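Local coordinates for protein gdp-l-fucose synthetase (PDB 6AQZ) that probably makes GDP-L-fucose from a GDP-4-keto-6-deoxy sugar, using NADPH for the reduction step, at residues F185-P190 and E257-L262; C127-V132 and N156-A161; K217-G222 and D281-T286. One frame throughout, in Å; residues are numbered along the deposited sequence.

Overall arrangement
Interactions 1 and 2 sit in the NADP-binding Rossmann-type part and touch directly: Val188 O lies 2.8 Å from Leu128 N, a probable hydrogen bond that carries the sheet from 184-194 on to the end of strand 123-127. Both reach the cofactor. Interaction 1 is core sheet, held by a backbone ladder with apolar side chains on its two faces. Interaction 2, also largely buried, joins a loop to helix 156-179 by apolar packing, and its tyrosine binds the nicotinamide ribose. Interaction 3 lies far out, its centre about 28 Å from the centre of the chain, at two helix ends where buried phenylalanines sit beside exposed residues and waters.

Interaction 1: F185-P190 and E257-L262; sequences FTSVIP and EEPIML. With NAP (NADP nicotinamide-adenine-dinucleotide phosphate), chain G.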
loop_
_atom_site.group_PDB
_atom_site.type_symbol
_atom_site.label_atom_id
_atom_site.label_comp_id
_atom_site.label_asym_id
_atom_site.label_seq_id
_atom_site.Cartn_x
_atom_site.Cartn_y
_atom_site.Cartn_z
ATOM N N PHE A 185 11.540 13.109 -7.071
ATOM C CA PHE A 185 11.527 11.969 -6.162
ATOM C C PHE A 185 11.916 10.743 -6.962
ATOM O O PHE A 185 11.304 10.458 -7.996
ATOM C CB PHE A 185 10.138 11.774 -5.523
ATOM C CG PHE A 185 9.764 12.850 -4.545
ATOM C CD1 PHE A 185 9.280 14.063 -4.983
ATOM C CD2 PHE A 185 9.881 12.637 -3.181
ATOM C CE1 PHE A 185 8.956 15.050 -4.093
ATOM C CE2 PHE A 185 9.545 13.624 -2.272
ATOM C CZ PHE A 185 9.083 14.821 -2.713
ATOM N N THR A 186 12.933 10.027 -6.510
ATOM C CA THR A 186 13.263 8.753 -7.131
ATOM C C THR A 186 13.772 7.813 -6.033
ATOM O O THR A 186 13.672 8.110 -4.840
ATOM C CB THR A 186 14.248 8.946 -8.283
ATOM O OG1 THR A 186 14.447 7.692 -8.937
ATOM C CG2 THR A 186 15.580 9.493 -7.784
ATOM N N SER A 187 14.280 6.646 -6.428
ATOM C CA SER A 187 14.651 5.655 -5.438
ATOM C C SER A 187 15.674 4.709 -6.031
ATOM O O SER A 187 15.802 4.592 -7.246
ATOM C CB SER A 187 13.439 4.863 -4.972
ATOM O OG SER A 187 13.004 4.087 -6.058
ATOM N N VAL A 188 16.367 4.007 -5.146
ATOM C CA VAL A 188 17.327 2.981 -5.516
ATOM C C VAL A 188 16.891 1.678 -4.886
ATOM O O VAL A 188 16.209 1.662 -3.856
ATOM C CB VAL A 188 18.775 3.310 -5.064
ATOM C CG1 VAL A 188 19.241 4.590 -5.662
ATOM C CG2 VAL A 188 18.866 3.331 -3.524
ATOM N N ILE A 189 17.304 0.578 -5.496
ATOM C CA ILE A 189 16.964 -0.737 -4.963
ATOM C C ILE A 189 18.270 -1.481 -4.727
ATOM O O ILE A 189 18.775 -2.153 -5.642
ATOM C CB ILE A 189 16.064 -1.533 -5.913
ATOM C CG1 ILE A 189 14.949 -0.664 -6.496
ATOM C CG2 ILE A 189 15.488 -2.725 -5.189
ATOM C CD1 ILE A 189 14.026 -1.469 -7.328
ATOM N N PRO A 190 18.869 -1.367 -3.552
ATOM C CA PRO A 190 20.106 -2.101 -3.297
ATOM C C PRO A 190 19.797 -3.564 -3.035
ATOM O O PRO A 190 18.706 -3.936 -2.602
ATOM C CB PRO A 190 20.701 -1.400 -2.069
ATOM C CG PRO A 190 19.535 -0.781 -1.384
ATOM C CD PRO A 190 18.505 -0.471 -2.440
ATOM N N GLU A 257 12.227 8.970 -12.375
ATOM C CA GLU A 257 11.483 8.562 -11.196
ATOM C C GLU A 257 11.412 7.044 -11.052
ATOM O O GLU A 257 10.966 6.564 -10.009
ATOM C CB GLU A 257 10.071 9.171 -11.231
ATOM C CG GLU A 257 9.106 8.471 -12.223
ATOM C CD GLU A 257 7.667 9.029 -12.232
ATOM O OE1 GLU A 257 7.270 9.812 -11.344
ATOM O OE2 GLU A 257 6.924 8.688 -13.170
ATOM N N GLU A 258 11.821 6.278 -12.070
ATOM C CA GLU A 258 11.855 4.822 -11.941
ATOM C C GLU A 258 12.981 4.418 -10.995
ATOM O O GLU A 258 14.084 4.968 -11.085
ATOM C CB GLU A 258 12.103 4.156 -13.295
ATOM C CG GLU A 258 11.141 4.576 -14.374
ATOM C CD GLU A 258 9.710 4.183 -14.060
ATOM O OE1 GLU A 258 9.500 3.117 -13.422
ATOM O OE2 GLU A 258 8.801 4.962 -14.435
ATOM N N PRO A 259 12.753 3.452 -10.100
ATOM C CA PRO A 259 13.855 2.997 -9.234
ATOM C C PRO A 259 14.962 2.408 -10.081
ATOM O O PRO A 259 14.723 1.893 -11.168
ATOM C CB PRO A 259 13.206 1.935 -8.342
ATOM C CG PRO A 259 11.944 1.522 -9.056
ATOM C CD PRO A 259 11.497 2.713 -9.860
ATOM N N ILE A 260 16.195 2.533 -9.603
ATOM C CA ILE A 260 17.351 1.941 -10.269
ATOM C C ILE A 260 17.978 0.952 -9.302
ATOM O O ILE A 260 18.237 1.289 -8.144
ATOM C CB ILE A 260 18.368 3.003 -10.731
ATOM C CG1 ILE A 260 19.566 2.339 -11.397
ATOM C CG2 ILE A 260 18.849 3.893 -9.584
ATOM C CD1 ILE A 260 20.553 3.353 -12.013
ATOM N N MET A 261 18.195 -0.272 -9.767
ATOM C CA MET A 261 18.808 -1.259 -8.901
ATOM C C MET A 261 20.294 -1.032 -8.685
ATOM O O MET A 261 21.031 -0.656 -9.598
ATOM C CB MET A 261 18.550 -2.645 -9.426
ATOM C CG MET A 261 17.165 -2.898 -9.001
ATOM S SD MET A 261 16.923 -4.576 -8.618
ATOM C CE MET A 261 16.307 -5.013 -10.255
ATOM N N LEU A 262 20.717 -1.251 -7.447
ATOM C CA LEU A 262 22.128 -1.217 -7.073
ATOM C C LEU A 262 22.516 -2.642 -6.706
ATOM O O LEU A 262 22.187 -3.120 -5.618
ATOM C CB LEU A 262 22.345 -0.264 -5.909
ATOM C CG LEU A 262 21.780 1.163 -5.986
ATOM C CD1 LEU A 262 22.270 2.007 -4.787
ATOM C CD2 LEU A 262 22.115 1.829 -7.303
HETATM P PA NAP G . 20.120 -0.134 9.463
HETATM O O1A NAP G . 19.235 -1.018 10.288
HETATM O O2A NAP G . 21.599 -0.388 9.347
HETATM O O5B NAP G . 19.951 1.451 9.901
HETATM C C5B NAP G . 18.639 1.808 9.641
HETATM C C4B NAP G . 18.520 3.317 9.986
HETATM O O4B NAP G . 17.134 3.704 10.171
HETATM C C3B NAP G . 19.334 3.690 11.290
HETATM O O3B NAP G . 19.918 4.956 11.142
HETATM C C2B NAP G . 18.205 3.868 12.316
HETATM O O2B NAP G . 18.446 4.804 13.236
HETATM C C1B NAP G . 17.127 4.509 11.343
HETATM N N9A NAP G . 15.791 4.493 11.928
HETATM C C8A NAP G . 14.987 3.395 12.156
HETATM N N7A NAP G . 13.794 3.714 12.708
HETATM C C5A NAP G . 13.847 5.090 12.854
HETATM C C6A NAP G . 12.923 5.995 13.368
HETATM N N6A NAP G . 11.689 5.549 13.840
HETATM N N1A NAP G . 13.182 7.326 13.390
HETATM C C2A NAP G . 14.407 7.672 12.892
HETATM N N3A NAP G . 15.401 6.916 12.379
HETATM C C4A NAP G . 15.081 5.601 12.365
HETATM O O3 NAP G . 19.363 -0.307 7.985
HETATM P PN NAP G . 20.356 -0.225 6.744
HETATM O O1N NAP G . 21.178 1.006 6.709
HETATM O O2N NAP G . 20.884 -1.574 6.312
HETATM O O5D NAP G . 19.271 0.064 5.402
HETATM C C5D NAP G . 18.828 1.361 5.339
HETATM C C4D NAP G . 18.001 1.400 4.074
HETATM O O4D NAP G . 18.597 0.489 3.134
HETATM C C3D NAP G . 16.550 0.809 4.415
HETATM O O3D NAP G . 15.583 1.563 3.769
HETATM C C2D NAP G . 16.625 -0.633 3.867
HETATM O O2D NAP G . 15.444 -1.100 3.341
HETATM C C1D NAP G . 17.616 -0.436 2.682
HETATM N N1N NAP G . 18.212 -1.744 2.283
HETATM C C2N NAP G . 19.177 -2.392 3.058
HETATM C C3N NAP G . 19.675 -3.619 2.669
HETATM C C7N NAP G . 20.700 -4.305 3.519
HETATM O O7N NAP G . 21.120 -5.449 3.274
HETATM N N7N NAP G . 21.207 -3.644 4.644
HETATM C C4N NAP G . 19.221 -4.308 1.440
HETATM C C5N NAP G . 18.177 -3.549 0.686
HETATM C C6N NAP G . 17.734 -2.359 1.098
HETATM P P2B NAP G . 19.294 4.248 14.790
HETATM O O1X NAP G . 20.638 3.907 14.225
HETATM O O2X NAP G . 19.194 5.536 15.609
HETATM O O3X NAP G . 18.399 3.108 15.179
HETATM O O HOH W 1 10.923 5.288 -7.477
#
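Strands 185-190 and 260-262 run parallel as neighbours, joined by three backbone hydrogen bonds. Ile260 straddles Val188: its N gives to Ser187 O at 3.2 Å, in the carbonyl plane on a lone pair, and its O takes Ile189 N at 2.9 Å from above the carbonyl plane. Leu262 N then gives to Ile189 O at 2.8 Å, again from above the plane. Here the side chains are buried and well packed on both faces. On one face of the sheet Leu262 CD1 lies 3.7 Å from Val188 CB, the two side chains crossing obliquely, packed against helix 240-253. On the other, Ile189 CB meets Met261 CG at 3.6 Å, while Ile189 CG1 and CD1 lie alongside the ring of Pro259, both side chains pointing the same way. At the edge of this packed part Ser187 OG, turned between its backbone N and carbonyl carbon (chi1 68°), sits 3.1 Å from Pro259 CB. In the Rossmann-type sheet, 260-262 pairs with 184-194 at an edge; strand 184-194 also pairs with strands 123-127 and 234-239, and its Pro190 brings CG to 3.4 Å from C6N of the NADP nicotinamide.

Toward 257-258 the ladder stops and the contact loosens. Ser187 reaches Glu257 through a water, which accepts from OG and donates to Glu257 O. Thr186 OG1 is hydrogen-bonded to Ser256 O just outside the segment. The partly exposed carboxylates of Glu257 and Glu258 lead off to Asn173 and Arg170 of helix 156-179, the latter in a salt bridge.

Interaction 2: C127-V132 and N156-A161; sequences CLSTCV and NAYAYA. With NAP (NADP nicotinamide-adenine-dinucleotide phosphate), chain G.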
loop_
_atom_site.group_PDB
_atom_site.type_symbol
_atom_site.label_atom_id
_atom_site.label_comp_id
_atom_site.label_asym_id
_atom_site.label_seq_id
_atom_site.Cartn_x
_atom_site.Cartn_y
_atom_site.Cartn_z
ATOM N N CYS A 127 14.912 4.552 -0.537
ATOM C CA CYS A 127 15.564 3.263 -0.667
ATOM C C CYS A 127 14.529 2.146 -0.606
ATOM O O CYS A 127 13.753 2.076 0.348
ATOM C CB CYS A 127 16.626 3.127 0.432
ATOM S SG CYS A 127 17.756 1.843 0.136
ATOM N N LEU A 128 14.499 1.292 -1.630
ATOM C CA LEU A 128 13.695 0.078 -1.657
ATOM C C LEU A 128 14.601 -1.121 -1.369
ATOM O O LEU A 128 15.675 -0.977 -0.782
ATOM C CB LEU A 128 12.972 -0.091 -3.001
ATOM C CG LEU A 128 12.256 1.125 -3.580
ATOM C CD1 LEU A 128 11.483 0.773 -4.860
ATOM C CD2 LEU A 128 11.384 1.804 -2.580
ATOM N N SER A 129 14.185 -2.309 -1.794
ATOM C CA SER A 129 14.943 -3.524 -1.530
ATOM C C SER A 129 14.506 -4.597 -2.519
ATOM O O SER A 129 13.349 -4.606 -2.968
ATOM C CB SER A 129 14.734 -3.991 -0.084
ATOM O OG SER A 129 14.101 -5.247 -0.030
ATOM N N THR A 130 15.446 -5.481 -2.895
ATOM C CA THR A 130 15.088 -6.508 -3.870
ATOM C C THR A 130 14.162 -7.579 -3.303
ATOM O O THR A 130 13.675 -8.412 -4.073
ATOM C CB THR A 130 16.315 -7.199 -4.479
ATOM O OG1 THR A 130 17.001 -7.961 -3.484
ATOM C CG2 THR A 130 17.253 -6.197 -5.103
ATOM N N CYS A 131 13.910 -7.602 -1.998
ATOM C CA CYS A 131 13.054 -8.636 -1.438
ATOM C C CYS A 131 11.577 -8.231 -1.421
ATOM O O CYS A 131 10.742 -8.993 -0.924
ATOM C CB CYS A 131 13.544 -9.039 -0.033
ATOM S SG CYS A 131 13.478 -7.783 1.288
ATOM N N VAL A 132 11.229 -7.084 -2.013
ATOM C CA VAL A 132 9.841 -6.645 -2.108
ATOM C C VAL A 132 9.226 -6.885 -3.496
ATOM O O VAL A 132 8.059 -6.535 -3.723
ATOM C CB VAL A 132 9.738 -5.155 -1.735
ATOM C CG1 VAL A 132 10.566 -4.880 -0.457
ATOM C CG2 VAL A 132 10.172 -4.259 -2.904
ATOM N N ASN A 156 5.402 -9.445 3.748
ATOM C CA ASN A 156 4.638 -8.651 2.791
ATOM C C ASN A 156 4.251 -7.276 3.332
ATOM O O ASN A 156 4.044 -6.354 2.535
ATOM C CB ASN A 156 3.425 -9.432 2.275
ATOM C CG ASN A 156 2.454 -9.852 3.360
ATOM O OD1 ASN A 156 2.594 -9.527 4.544
ATOM N ND2 ASN A 156 1.467 -10.627 2.948
ATOM N N ALA A 157 4.203 -7.083 4.648
ATOM C CA ALA A 157 3.938 -5.737 5.158
ATOM C C ALA A 157 5.116 -4.808 4.878
ATOM O O ALA A 157 4.947 -3.690 4.383
ATOM C CB ALA A 157 3.629 -5.777 6.658
ATOM N N TYR A 158 6.320 -5.244 5.220
ATOM C CA TYR A 158 7.491 -4.466 4.854
ATOM C C TYR A 158 7.534 -4.255 3.342
ATOM O O TYR A 158 7.767 -3.140 2.866
ATOM C CB TYR A 158 8.740 -5.187 5.370
ATOM C CG TYR A 158 10.039 -4.539 5.021
ATOM C CD1 TYR A 158 10.560 -3.539 5.827
ATOM C CD2 TYR A 158 10.768 -4.935 3.903
ATOM C CE1 TYR A 158 11.768 -2.941 5.540
ATOM C CE2 TYR A 158 11.988 -4.336 3.607
ATOM C CZ TYR A 158 12.474 -3.335 4.436
ATOM O OH TYR A 158 13.667 -2.719 4.175
ATOM N N ALA A 159 7.258 -5.300 2.569
ATOM C CA ALA A 159 7.375 -5.162 1.127
ATOM C C ALA A 159 6.375 -4.133 0.590
ATOM O O ALA A 159 6.740 -3.261 -0.202
ATOM C CB ALA A 159 7.182 -6.525 0.462
ATOM N N TYR A 160 5.114 -4.193 1.049
ATOM C CA TYR A 160 4.107 -3.257 0.552
ATOM C C TYR A 160 4.414 -1.826 0.967
ATOM O O TYR A 160 4.217 -0.895 0.174
ATOM C CB TYR A 160 2.705 -3.667 1.026
ATOM C CG TYR A 160 2.024 -4.654 0.102
ATOM C CD1 TYR A 160 1.895 -4.388 -1.267
ATOM C CD2 TYR A 160 1.524 -5.851 0.588
ATOM C CE1 TYR A 160 1.270 -5.291 -2.102
ATOM C CE2 TYR A 160 0.895 -6.746 -0.238
ATOM C CZ TYR A 160 0.770 -6.470 -1.577
ATOM O OH TYR A 160 0.152 -7.400 -2.390
ATOM N N ALA A 161 4.915 -1.629 2.190
ATOM C CA ALA A 161 5.335 -0.290 2.598
ATOM C C ALA A 161 6.402 0.273 1.658
ATOM O O ALA A 161 6.363 1.461 1.301
ATOM C CB ALA A 161 5.839 -0.318 4.040
HETATM P PA NAP G . 20.120 -0.134 9.463
HETATM O O1A NAP G . 19.235 -1.018 10.288
HETATM O O2A NAP G . 21.599 -0.388 9.347
HETATM O O5B NAP G . 19.951 1.451 9.901
HETATM C C5B NAP G . 18.639 1.808 9.641
HETATM C C4B NAP G . 18.520 3.317 9.986
HETATM O O4B NAP G . 17.134 3.704 10.171
HETATM C C3B NAP G . 19.334 3.690 11.290
HETATM O O3B NAP G . 19.918 4.956 11.142
HETATM C C2B NAP G . 18.205 3.868 12.316
HETATM O O2B NAP G . 18.446 4.804 13.236
HETATM C C1B NAP G . 17.127 4.509 11.343
HETATM N N9A NAP G . 15.791 4.493 11.928
HETATM C C8A NAP G . 14.987 3.395 12.156
HETATM N N7A NAP G . 13.794 3.714 12.708
HETATM C C5A NAP G . 13.847 5.090 12.854
HETATM C C6A NAP G . 12.923 5.995 13.368
HETATM N N6A NAP G . 11.689 5.549 13.840
HETATM N N1A NAP G . 13.182 7.326 13.390
HETATM C C2A NAP G . 14.407 7.672 12.892
HETATM N N3A NAP G . 15.401 6.916 12.379
HETATM C C4A NAP G . 15.081 5.601 12.365
HETATM O O3 NAP G . 19.363 -0.307 7.985
HETATM P PN NAP G . 20.356 -0.225 6.744
HETATM O O1N NAP G . 21.178 1.006 6.709
HETATM O O2N NAP G . 20.884 -1.574 6.312
HETATM O O5D NAP G . 19.271 0.064 5.402
HETATM C C5D NAP G . 18.828 1.361 5.339
HETATM C C4D NAP G . 18.001 1.400 4.074
HETATM O O4D NAP G . 18.597 0.489 3.134
HETATM C C3D NAP G . 16.550 0.809 4.415
HETATM O O3D NAP G . 15.583 1.563 3.769
HETATM C C2D NAP G . 16.625 -0.633 3.867
HETATM O O2D NAP G . 15.444 -1.100 3.341
HETATM C C1D NAP G . 17.616 -0.436 2.682
HETATM N N1N NAP G . 18.212 -1.744 2.283
HETATM C C2N NAP G . 19.177 -2.392 3.058
HETATM C C3N NAP G . 19.675 -3.619 2.669
HETATM C C7N NAP G . 20.700 -4.305 3.519
HETATM O O7N NAP G . 21.120 -5.449 3.274
HETATM N N7N NAP G . 21.207 -3.644 4.644
HETATM C C4N NAP G . 19.221 -4.308 1.440
HETATM C C5N NAP G . 18.177 -3.549 0.686
HETATM C C6N NAP G . 17.734 -2.359 1.098
HETATM P P2B NAP G . 19.294 4.248 14.790
HETATM O O1X NAP G . 20.638 3.907 14.225
HETATM O O2X NAP G . 19.194 5.536 15.609
HETATM O O3X NAP G . 18.399 3.108 15.179
#
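The chain leaves strand 123-127 as an irregular loop and passes the first turns of helix 156-179 most closely at Val132, whose CA comes within 4.3 Å of Ala159 CA. There the packing is snug: Val132 CB rests 3.6 Å from Ala159 CB, and its CG1, anti to the carbonyl carbon, lies over Ala159 CA and reaches toward CE2 of Tyr158. The small alanine lets loop and helix backbones come this near. Tyr158 sets off with CG anti to its backbone N (chi1 177°), which carries the ring along the loop to the cofactor. Ser129 OG stands at the ring's edge, 4.3 Å from Tyr158 CE2, and Cys131 SG approaches the same carbon obliquely. An ST turn shapes the loop here, Ser129 OG accepting from Cys131 N at 3.1 Å, although the modelled place of that OG is less certain. Before the turn, Leu128 O comes 3.1 Å from C6N of the nicotinamide and Ser129 CB packs on C5N at 3.6 Å. The helix's other flank, at Asn156, Ala157 and Tyr160, packs against Met164, Met167 and Trp171 of the second subunit.

Tyr158 and Lys162 form the YxxxK signature of short-chain dehydrogenase/reductases, with Ser129 probably the serine of their catalytic triad. O2D of the nicotinamide ribose donates to Tyr158 OH over 2.5 Å, while Lys162 NZ binds both the cofactor and Cys127 O. With Lys162 bound to the same cofactor, its charge would be expected, as in other members of the family, to lower the tyrosine's pKa, consistent with a role as the general acid that protonates the substrate oxygen during hydride transfer.

Interaction 3: K217-G222 and D281-T286; sequences KAQQNG and DAFNFT
Two helix ends meet here, those of helices 207-221 and 272-283, each just before its chain enters a strand. Gln219 does most of the joining. Its side chain starts with CG anti to the backbone N (chi1 -176°) and runs out extended, so that NE2 gives a hydrogen bond to Phe283 O at 3.0 Å. The acceptor lies close to the amide plane, but the donor stands above the carbonyl plane rather than on a lone pair. A water donates to both Gln219 OE1 and Phe283 O, so this carbonyl at the helix end is gripped twice.

Beyond the helix ends, Gly222 and Asn284 both turn to positive phi, and strands 225-228 and 289-292 follow as a parallel pair: two helix-turn-strand units lie side by side, far from the cofactor. Beside the amide the contact is apolar. Phe285, with CG anti to its backbone N, swings its ring toward helix 207-221, where CE1 lies 3.7 Å from Ala218 CB and 3.6 Å from Ala218 C. Phe283 directs its ring into the buried side, among Cys215 of that helix and Val329, Phe332 and Leu333 of helix 321-335, while Gln219 OE1 passes 3.8 Å from its CD1, amide and ring planes nearly perpendicular at 80°. A second water accepts from Thr286 N and, weakly, from Gln219 NE2.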
loop_
_atom_site.group_PDB
_atom_site.type_symbol
_atom_site.label_atom_id
_atom_site.label_comp_id
_atom_site.label_asym_id
_atom_site.label_seq_id
_atom_site.Cartn_x
_atom_site.Cartn_y
_atom_site.Cartn_z
ATOM N N LYS A 217 33.218 -15.578 17.079
ATOM C CA LYS A 217 32.987 -16.376 18.282
ATOM C C LYS A 217 33.764 -17.688 18.236
ATOM O O LYS A 217 34.339 -18.119 19.247
ATOM C CB LYS A 217 31.488 -16.639 18.467
ATOM C CG LYS A 217 30.626 -15.420 18.872
ATOM C CD LYS A 217 29.103 -15.757 18.831
ATOM C CE LYS A 217 28.212 -14.523 19.052
ATOM N NZ LYS A 217 26.769 -14.857 19.302
ATOM N N ALA A 218 33.820 -18.313 17.061
ATOM C CA ALA A 218 34.524 -19.575 16.897
ATOM C C ALA A 218 36.020 -19.419 17.133
ATOM O O ALA A 218 36.660 -20.304 17.715
ATOM C CB ALA A 218 34.260 -20.128 15.500
ATOM N N GLN A 219 36.591 -18.293 16.705
ATOM C CA GLN A 219 38.020 -18.073 16.894
ATOM C C GLN A 219 38.348 -17.812 18.366
ATOM O O GLN A 219 39.322 -18.352 18.904
ATOM C CB GLN A 219 38.466 -16.896 16.016
ATOM C CG GLN A 219 39.971 -16.637 16.065
ATOM C CD GLN A 219 40.431 -15.669 14.980
ATOM O OE1 GLN A 219 39.961 -14.522 14.890
ATOM N NE2 GLN A 219 41.367 -16.127 14.152
ATOM N N GLN A 220 37.529 -16.999 19.032
ATOM C CA GLN A 220 37.781 -16.646 20.422
ATOM C C GLN A 220 37.525 -17.832 21.351
ATOM O O GLN A 220 38.302 -18.083 22.289
ATOM C CB GLN A 220 36.909 -15.443 20.789
ATOM C CG GLN A 220 36.988 -15.009 22.223
ATOM C CD GLN A 220 37.606 -13.639 22.385
ATOM O OE1 GLN A 220 37.432 -12.762 21.538
ATOM N NE2 GLN A 220 38.342 -13.445 23.481
ATOM N N ASN A 221 36.486 -18.616 21.041
ATOM C CA ASN A 221 36.015 -19.719 21.875
ATOM C C ASN A 221 36.791 -21.015 21.650
ATOM O O ASN A 221 36.905 -21.831 22.566
ATOM C CB ASN A 221 34.522 -19.949 21.626
ATOM N N GLY A 222 37.225 -21.283 20.426
ATOM C CA GLY A 222 37.883 -22.531 20.110
ATOM C C GLY A 222 36.984 -23.511 19.393
ATOM O O GLY A 222 37.388 -24.659 19.179
ATOM N N ASP A 281 38.975 -16.978 5.834
ATOM C CA ASP A 281 40.352 -16.609 5.536
ATOM C C ASP A 281 40.673 -15.153 5.831
ATOM O O ASP A 281 41.857 -14.795 5.822
ATOM C CB ASP A 281 40.665 -16.871 4.060
ATOM C CG ASP A 281 40.573 -18.324 3.693
ATOM O OD1 ASP A 281 40.905 -19.175 4.547
ATOM O OD2 ASP A 281 40.171 -18.611 2.546
ATOM N N ALA A 282 39.691 -14.338 6.223
ATOM C CA ALA A 282 39.970 -12.944 6.544
ATOM C C ALA A 282 40.155 -12.752 8.039
ATOM O O ALA A 282 40.886 -11.851 8.459
ATOM C CB ALA A 282 38.841 -12.027 6.059
ATOM N N PHE A 283 39.541 -13.619 8.836
ATOM C CA PHE A 283 39.823 -13.700 10.253
ATOM C C PHE A 283 41.080 -14.504 10.540
ATOM O O PHE A 283 41.575 -14.448 11.672
ATOM C CB PHE A 283 38.642 -14.346 10.972
ATOM C CG PHE A 283 37.573 -13.384 11.379
ATOM C CD1 PHE A 283 37.747 -12.562 12.479
ATOM C CD2 PHE A 283 36.380 -13.307 10.664
ATOM C CE1 PHE A 283 36.748 -11.686 12.865
ATOM C CE2 PHE A 283 35.387 -12.431 11.039
ATOM C CZ PHE A 283 35.569 -11.617 12.140
ATOM N N ASN A 284 41.626 -15.181 9.521
ATOM C CA ASN A 284 42.685 -16.177 9.685
ATOM C C ASN A 284 42.240 -17.283 10.636
ATOM O O ASN A 284 43.005 -17.753 11.482
ATOM C CB ASN A 284 43.997 -15.540 10.146
ATOM C CG ASN A 284 44.601 -14.639 9.091
ATOM O OD1 ASN A 284 44.645 -14.989 7.907
ATOM N ND2 ASN A 284 45.057 -13.470 9.509
ATOM N N PHE A 285 40.976 -17.682 10.509
ATOM C CA PHE A 285 40.448 -18.767 11.321
ATOM C C PHE A 285 40.972 -20.109 10.821
ATOM O O PHE A 285 40.790 -20.456 9.649
ATOM C CB PHE A 285 38.925 -18.732 11.297
ATOM C CG PHE A 285 38.279 -19.827 12.085
ATOM C CD1 PHE A 285 38.285 -19.797 13.473
ATOM C CD2 PHE A 285 37.621 -20.864 11.441
ATOM C CE1 PHE A 285 37.674 -20.798 14.202
ATOM C CE2 PHE A 285 37.007 -21.868 12.162
ATOM C CZ PHE A 285 37.028 -21.837 13.544
ATOM N N THR A 286 41.586 -20.882 11.734
ATOM C CA THR A 286 42.247 -22.136 11.391
ATOM C C THR A 286 41.458 -23.375 11.805
ATOM O O THR A 286 41.908 -24.496 11.545
ATOM C CB THR A 286 43.659 -22.199 12.018
ATOM O OG1 THR A 286 43.585 -22.454 13.436
ATOM C CG2 THR A 286 44.420 -20.904 11.781
HETATM O O HOH W 2 41.789 -19.456 14.470
HETATM O O HOH W 3 41.672 -12.467 14.020
#